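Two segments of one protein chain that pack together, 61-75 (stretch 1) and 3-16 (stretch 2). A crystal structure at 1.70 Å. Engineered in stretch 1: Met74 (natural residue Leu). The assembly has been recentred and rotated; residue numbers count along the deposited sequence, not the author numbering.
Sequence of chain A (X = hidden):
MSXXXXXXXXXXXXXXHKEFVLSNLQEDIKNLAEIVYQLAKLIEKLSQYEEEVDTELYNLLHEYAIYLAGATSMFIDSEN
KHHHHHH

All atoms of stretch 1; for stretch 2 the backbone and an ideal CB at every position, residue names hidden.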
# COMPACT_ATOMS: atom_id res chain seq x y z
N LEU A 61 -2.14 21.43 7.89
CA LEU A 61 -0.93 20.88 7.28
C LEU A 61 0.32 21.46 7.92
O LEU A 61 1.25 20.72 8.29
CB LEU A 61 -0.95 21.14 5.77
CG LEU A 61 0.28 20.70 4.98
CD1 LEU A 61 0.55 19.20 5.17
CD2 LEU A 61 0.14 21.02 3.51
N HIS A 62 0.35 22.78 8.04
CA HIS A 62 1.50 23.45 8.61
C HIS A 62 1.66 23.12 10.10
O HIS A 62 2.75 22.84 10.56
CB HIS A 62 1.40 24.96 8.42
CG HIS A 62 2.52 25.71 9.05
ND1 HIS A 62 3.84 25.41 8.80
CD2 HIS A 62 2.52 26.74 9.93
CE1 HIS A 62 4.61 26.22 9.51
NE2 HIS A 62 3.83 27.04 10.19
N GLU A 63 0.55 23.17 10.82
CA GLU A 63 0.54 22.87 12.25
C GLU A 63 1.17 21.51 12.54
O GLU A 63 2.08 21.37 13.37
CB GLU A 63 -0.91 22.94 12.74
CG GLU A 63 -1.18 22.40 14.09
CD GLU A 63 -2.66 22.52 14.51
OE1 GLU A 63 -3.52 22.88 13.66
OE2 GLU A 63 -2.95 22.24 15.69
N TYR A 64 0.67 20.49 11.85
CA TYR A 64 1.16 19.12 12.08
C TYR A 64 2.61 18.95 11.64
O TYR A 64 3.36 18.23 12.28
CB TYR A 64 0.20 18.09 11.48
CG TYR A 64 -0.92 17.80 12.46
CD1 TYR A 64 -0.80 16.75 13.35
CD2 TYR A 64 -2.04 18.61 12.54
CE1 TYR A 64 -1.78 16.48 14.28
CE2 TYR A 64 -3.03 18.36 13.49
CZ TYR A 64 -2.88 17.29 14.36
OH TYR A 64 -3.84 17.01 15.30
N ALA A 65 3.03 19.65 10.58
CA ALA A 65 4.44 19.64 10.18
C ALA A 65 5.33 20.27 11.25
O ALA A 65 6.45 19.82 11.49
CB ALA A 65 4.61 20.35 8.83
N ILE A 66 4.82 21.32 11.90
CA ILE A 66 5.55 21.97 13.00
C ILE A 66 5.70 20.98 14.18
O ILE A 66 6.79 20.84 14.74
CB ILE A 66 4.86 23.27 13.44
CG1 ILE A 66 5.09 24.38 12.40
CG2 ILE A 66 5.33 23.71 14.84
CD1 ILE A 66 6.50 24.99 12.43
N TYR A 67 4.62 20.28 14.52
CA TYR A 67 4.66 19.30 15.63
C TYR A 67 5.67 18.18 15.33
O TYR A 67 6.42 17.73 16.20
CB TYR A 67 3.29 18.71 15.88
CG TYR A 67 2.22 19.73 16.22
CD1 TYR A 67 2.54 20.96 16.80
CD2 TYR A 67 0.88 19.44 15.98
CE1 TYR A 67 1.56 21.87 17.10
CE2 TYR A 67 -0.10 20.36 16.31
CZ TYR A 67 0.25 21.56 16.86
OH TYR A 67 -0.76 22.47 17.15
N LEU A 68 5.67 17.76 14.07
CA LEU A 68 6.61 16.75 13.60
C LEU A 68 8.06 17.22 13.70
O LEU A 68 8.94 16.47 14.16
CB LEU A 68 6.24 16.38 12.17
CG LEU A 68 7.04 15.33 11.44
CD1 LEU A 68 7.15 14.02 12.27
CD2 LEU A 68 6.39 15.11 10.08
N ALA A 69 8.33 18.47 13.32
CA ALA A 69 9.69 19.01 13.43
C ALA A 69 10.12 19.06 14.90
O ALA A 69 11.25 18.67 15.24
CB ALA A 69 9.78 20.40 12.79
N GLY A 70 9.22 19.47 15.78
CA GLY A 70 9.49 19.48 17.22
C GLY A 70 9.71 18.10 17.79
O GLY A 70 10.65 17.88 18.54
N ALA A 71 8.86 17.16 17.40
CA ALA A 71 8.98 15.75 17.82
C ALA A 71 10.33 15.13 17.43
O ALA A 71 10.98 14.46 18.24
CB ALA A 71 7.82 14.91 17.27
N THR A 72 10.75 15.33 16.18
CA THR A 72 12.04 14.80 15.75
C THR A 72 13.22 15.46 16.50
O THR A 72 14.24 14.83 16.70
CB THR A 72 12.26 14.94 14.24
OG1 THR A 72 12.28 16.32 13.87
CG2 THR A 72 11.18 14.17 13.47
N SER A 73 13.06 16.71 16.91
CA SER A 73 14.09 17.37 17.70
C SER A 73 14.21 16.68 19.05
O SER A 73 15.31 16.39 19.52
CB SER A 73 13.78 18.85 17.90
OG SER A 73 14.86 19.49 18.55
N MSE A 74 13.06 16.44 19.68
CA MSE A 74 13.02 15.75 20.98
C MSE A 74 13.64 14.35 20.87
O MSE A 74 14.30 13.88 21.79
CB MSE A 74 11.58 15.62 21.47
CG MSE A 74 10.87 16.93 21.79
SE MSE A 74 8.92 16.68 22.05
CE MSE A 74 8.99 15.26 23.39
N PHE A 75 13.39 13.69 19.74
CA PHE A 75 13.86 12.33 19.48
C PHE A 75 15.38 12.26 19.43
O PHE A 75 15.98 11.37 20.02
CB PHE A 75 13.20 11.85 18.16
CG PHE A 75 13.14 10.35 17.96
CD1 PHE A 75 12.70 9.48 18.94
CD2 PHE A 75 13.42 9.84 16.70
CE1 PHE A 75 12.60 8.12 18.69
CE2 PHE A 75 13.32 8.49 16.44
CZ PHE A 75 12.92 7.63 17.43
N UNK A 3 11.38 34.04 9.62
CA UNK A 3 11.80 33.13 10.67
C UNK A 3 10.59 32.42 11.28
O UNK A 3 9.59 33.05 11.60
CB UNK A 3 12.58 33.88 11.75
N UNK A 4 10.71 31.10 11.43
CA UNK A 4 9.75 30.29 12.16
C UNK A 4 10.33 29.88 13.50
O UNK A 4 11.44 29.34 13.56
CB UNK A 4 9.35 29.06 11.35
N UNK A 5 9.60 30.13 14.58
CA UNK A 5 10.06 29.75 15.92
C UNK A 5 9.13 28.72 16.55
O UNK A 5 7.92 28.92 16.63
CB UNK A 5 10.16 30.98 16.82
N UNK A 6 9.73 27.62 16.99
CA UNK A 6 9.00 26.53 17.64
C UNK A 6 9.48 26.43 19.07
O UNK A 6 10.66 26.22 19.33
CB UNK A 6 9.19 25.20 16.90
N UNK A 7 8.55 26.58 20.01
CA UNK A 7 8.88 26.52 21.43
C UNK A 7 8.58 25.14 21.98
O UNK A 7 7.54 24.55 21.68
CB UNK A 7 8.11 27.58 22.21
N UNK A 8 9.52 24.61 22.75
CA UNK A 8 9.39 23.29 23.33
C UNK A 8 9.62 23.40 24.84
O UNK A 8 10.67 23.85 25.29
CB UNK A 8 10.37 22.31 22.69
N UNK A 9 8.58 23.03 25.59
CA UNK A 9 8.64 22.93 27.04
C UNK A 9 8.45 21.46 27.40
O UNK A 9 7.33 20.94 27.34
CB UNK A 9 7.59 23.81 27.71
N UNK A 10 9.56 20.80 27.76
CA UNK A 10 9.56 19.39 28.13
C UNK A 10 9.07 18.53 26.95
O UNK A 10 9.76 18.45 25.93
CB UNK A 10 8.68 19.16 29.36
N UNK A 11 7.89 17.94 27.07
CA UNK A 11 7.33 17.10 26.00
C UNK A 11 6.18 17.78 25.25
O UNK A 11 5.40 17.12 24.56
CB UNK A 11 6.84 15.77 26.59
N UNK A 12 6.11 19.10 25.35
CA UNK A 12 5.02 19.87 24.77
C UNK A 12 5.56 20.88 23.78
O UNK A 12 6.54 21.56 24.04
CB UNK A 12 4.21 20.57 25.86
N UNK A 13 4.90 20.96 22.63
CA UNK A 13 5.23 21.96 21.62
C UNK A 13 4.24 23.10 21.73
O UNK A 13 3.03 22.87 21.86
CB UNK A 13 5.22 21.36 20.21
N UNK A 14 4.76 24.33 21.68
CA UNK A 14 3.94 25.52 21.76
C UNK A 14 4.09 26.25 20.44
O UNK A 14 5.21 26.57 20.04
CB UNK A 14 4.33 26.40 22.94
N UNK A 15 2.97 26.47 19.75
CA UNK A 15 2.97 27.14 18.44
C UNK A 15 1.57 27.63 18.06
O UNK A 15 0.57 26.96 18.33
CB UNK A 15 3.50 26.19 17.36
N UNK A 16 1.50 28.80 17.43
CA UNK A 16 0.24 29.32 16.84
C UNK A 16 -1.02 29.21 17.69
O UNK A 16 -2.06 28.72 17.22
CB UNK A 16 -0.03 28.59 15.52

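Stretch 2 is a hairpin, strands 3-9 and 12-15, lying on helix 61-75; the helix axis passes 9.4 Å from the first strand and 9.0 Å from the second.

Position 3 has no atom of stretch 1 within 5.5 Å of its ideal CB, so almost any strand-tolerant residue fits; it is Lys3. At position 4 CA-to-CB points toward the helix, and the ideal CB lies 5.1 Å from Ile66 CD1. That gap suits valine, isoleucine or leucine. Ile4 is found, its CG2 3.7 Å from Ile66 CD1. Position 5 points away and favours a polar or beta-branched residue: Thr5.

Position 6 again points toward the helix, its ideal CB 4.6 Å from Ile66 CG2, with Ala69 leaving room beyond. A branched aliphatic would suit. Ile6 sends CD1 to 3.9 Å from Ile66 CD1 and 4.1 Å from Ala69 CB. Position 7 is out of reach and undemanding; Asn7 occupies it.

Position 8 points toward the helix, but its ideal CB is 5.5 Å from Met74 CG, so the CB alone falls short; valine could make contact through a gamma carbon, and isoleucine or leucine could reach further. Ile8 places CG2 4.4 Å from Met74 CG and CD1 3.9 Å from Gly70 O. Position 9 is out of reach, so a polar or charged side chain is free to extend; it is Lys9.

Positions 10 and 11 are the middle of a type II' turn. Phi/psi of 61/-111 at 10 would suit glycine especially, with asparagine or aspartate also plausible; it is Asp10. At 11 CA-to-CB is sideways, and a small or polar residue would do. Asn11 has its CA 3.6 Å from CE of the engineered Met74, while its side-chain end leads away. Position 12 points away, so a polar or beta-branched strand residue would suit; it is Thr12.

Position 13 points toward the helix, its ideal CB 4.4 Å from Tyr67 CD1, beside the space left by Gly70. An aliphatic side chain can enter that space. Ile13 does so: CD1 lies 3.3 Å from Tyr67 O and 4.1 Å from Gly70 CA. An ideal CB on Gly70 would be 2.9 Å from Ile13 CD1, a clash. Position 14 points away, leaving a polar residue free; it is Glu14.

Position 15 points toward the helix, its ideal CB 4.0 Å from Ile66 CG2, with the His62 imidazole farther along. A large side chain with a polar tip could use both. Tyr15 lays a ring face against Ile66 CG2, 3.9 Å from the ring centroid, and its OH hydrogen-bonds His62 NE2 at 2.7 Å. Position 16 has positive phi, favouring glycine: Gly16.

Stretch 2 3-16: KITINIKDNTIEYG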
# COMPACT_ATOMS: atom_id res chain seq x y z
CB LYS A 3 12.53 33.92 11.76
CG LYS A 3 13.19 33.09 12.84
CD LYS A 3 13.51 33.94 14.07
CE LYS A 3 14.55 35.01 13.79
NZ LYS A 3 14.84 35.85 14.99
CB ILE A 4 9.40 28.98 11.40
CG1 ILE A 4 8.76 29.30 10.05
CG2 ILE A 4 8.46 28.13 12.22
CD1 ILE A 4 8.72 28.09 9.11
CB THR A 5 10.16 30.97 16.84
OG1 THR A 5 11.05 31.92 16.25
CG2 THR A 5 10.70 30.56 18.20
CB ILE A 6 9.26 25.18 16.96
CG1 ILE A 6 9.05 25.28 15.45
CG2 ILE A 6 8.35 24.10 17.55
CD1 ILE A 6 9.49 24.04 14.68
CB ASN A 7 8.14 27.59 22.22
CG ASN A 7 8.70 28.97 21.96
OD1 ASN A 7 9.84 29.28 22.34
ND2 ASN A 7 7.92 29.81 21.30
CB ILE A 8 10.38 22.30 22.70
CG1 ILE A 8 10.04 22.10 21.21
CG2 ILE A 8 10.34 20.96 23.41
CD1 ILE A 8 11.02 21.23 20.46
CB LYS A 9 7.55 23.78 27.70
CG LYS A 9 7.95 25.23 27.94
CD LYS A 9 7.05 25.88 29.00
CE LYS A 9 7.65 27.18 29.52
NZ LYS A 9 8.02 28.10 28.41
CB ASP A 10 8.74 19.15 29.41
CG ASP A 10 9.35 19.82 30.63
OD1 ASP A 10 10.51 19.51 30.98
OD2 ASP A 10 8.66 20.66 31.26
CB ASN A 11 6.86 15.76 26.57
CG ASN A 11 5.74 15.91 27.57
OD1 ASN A 11 5.68 16.89 28.31
ND2 ASN A 11 4.83 14.94 27.59
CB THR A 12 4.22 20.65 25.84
OG1 THR A 12 3.72 19.74 26.82
CG2 THR A 12 3.05 21.39 25.21
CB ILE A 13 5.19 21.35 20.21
CG1 ILE A 13 6.20 20.21 20.11
CG2 ILE A 13 5.49 22.43 19.16
CD1 ILE A 13 5.86 19.20 19.06
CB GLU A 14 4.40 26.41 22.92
CG GLU A 14 4.01 25.86 24.29
CD GLU A 14 4.84 26.41 25.44
OE1 GLU A 14 4.51 26.09 26.60
OE2 GLU A 14 5.82 27.16 25.20
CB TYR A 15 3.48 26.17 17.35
CG TYR A 15 3.78 26.82 16.01
CD1 TYR A 15 4.96 27.56 15.81
CD2 TYR A 15 2.89 26.71 14.93
CE1 TYR A 15 5.23 28.16 14.57
CE2 TYR A 15 3.15 27.31 13.70
CZ TYR A 15 4.32 28.03 13.52
OH TYR A 15 4.58 28.61 12.30
O HOH W 1 -0.07 25.19 16.42
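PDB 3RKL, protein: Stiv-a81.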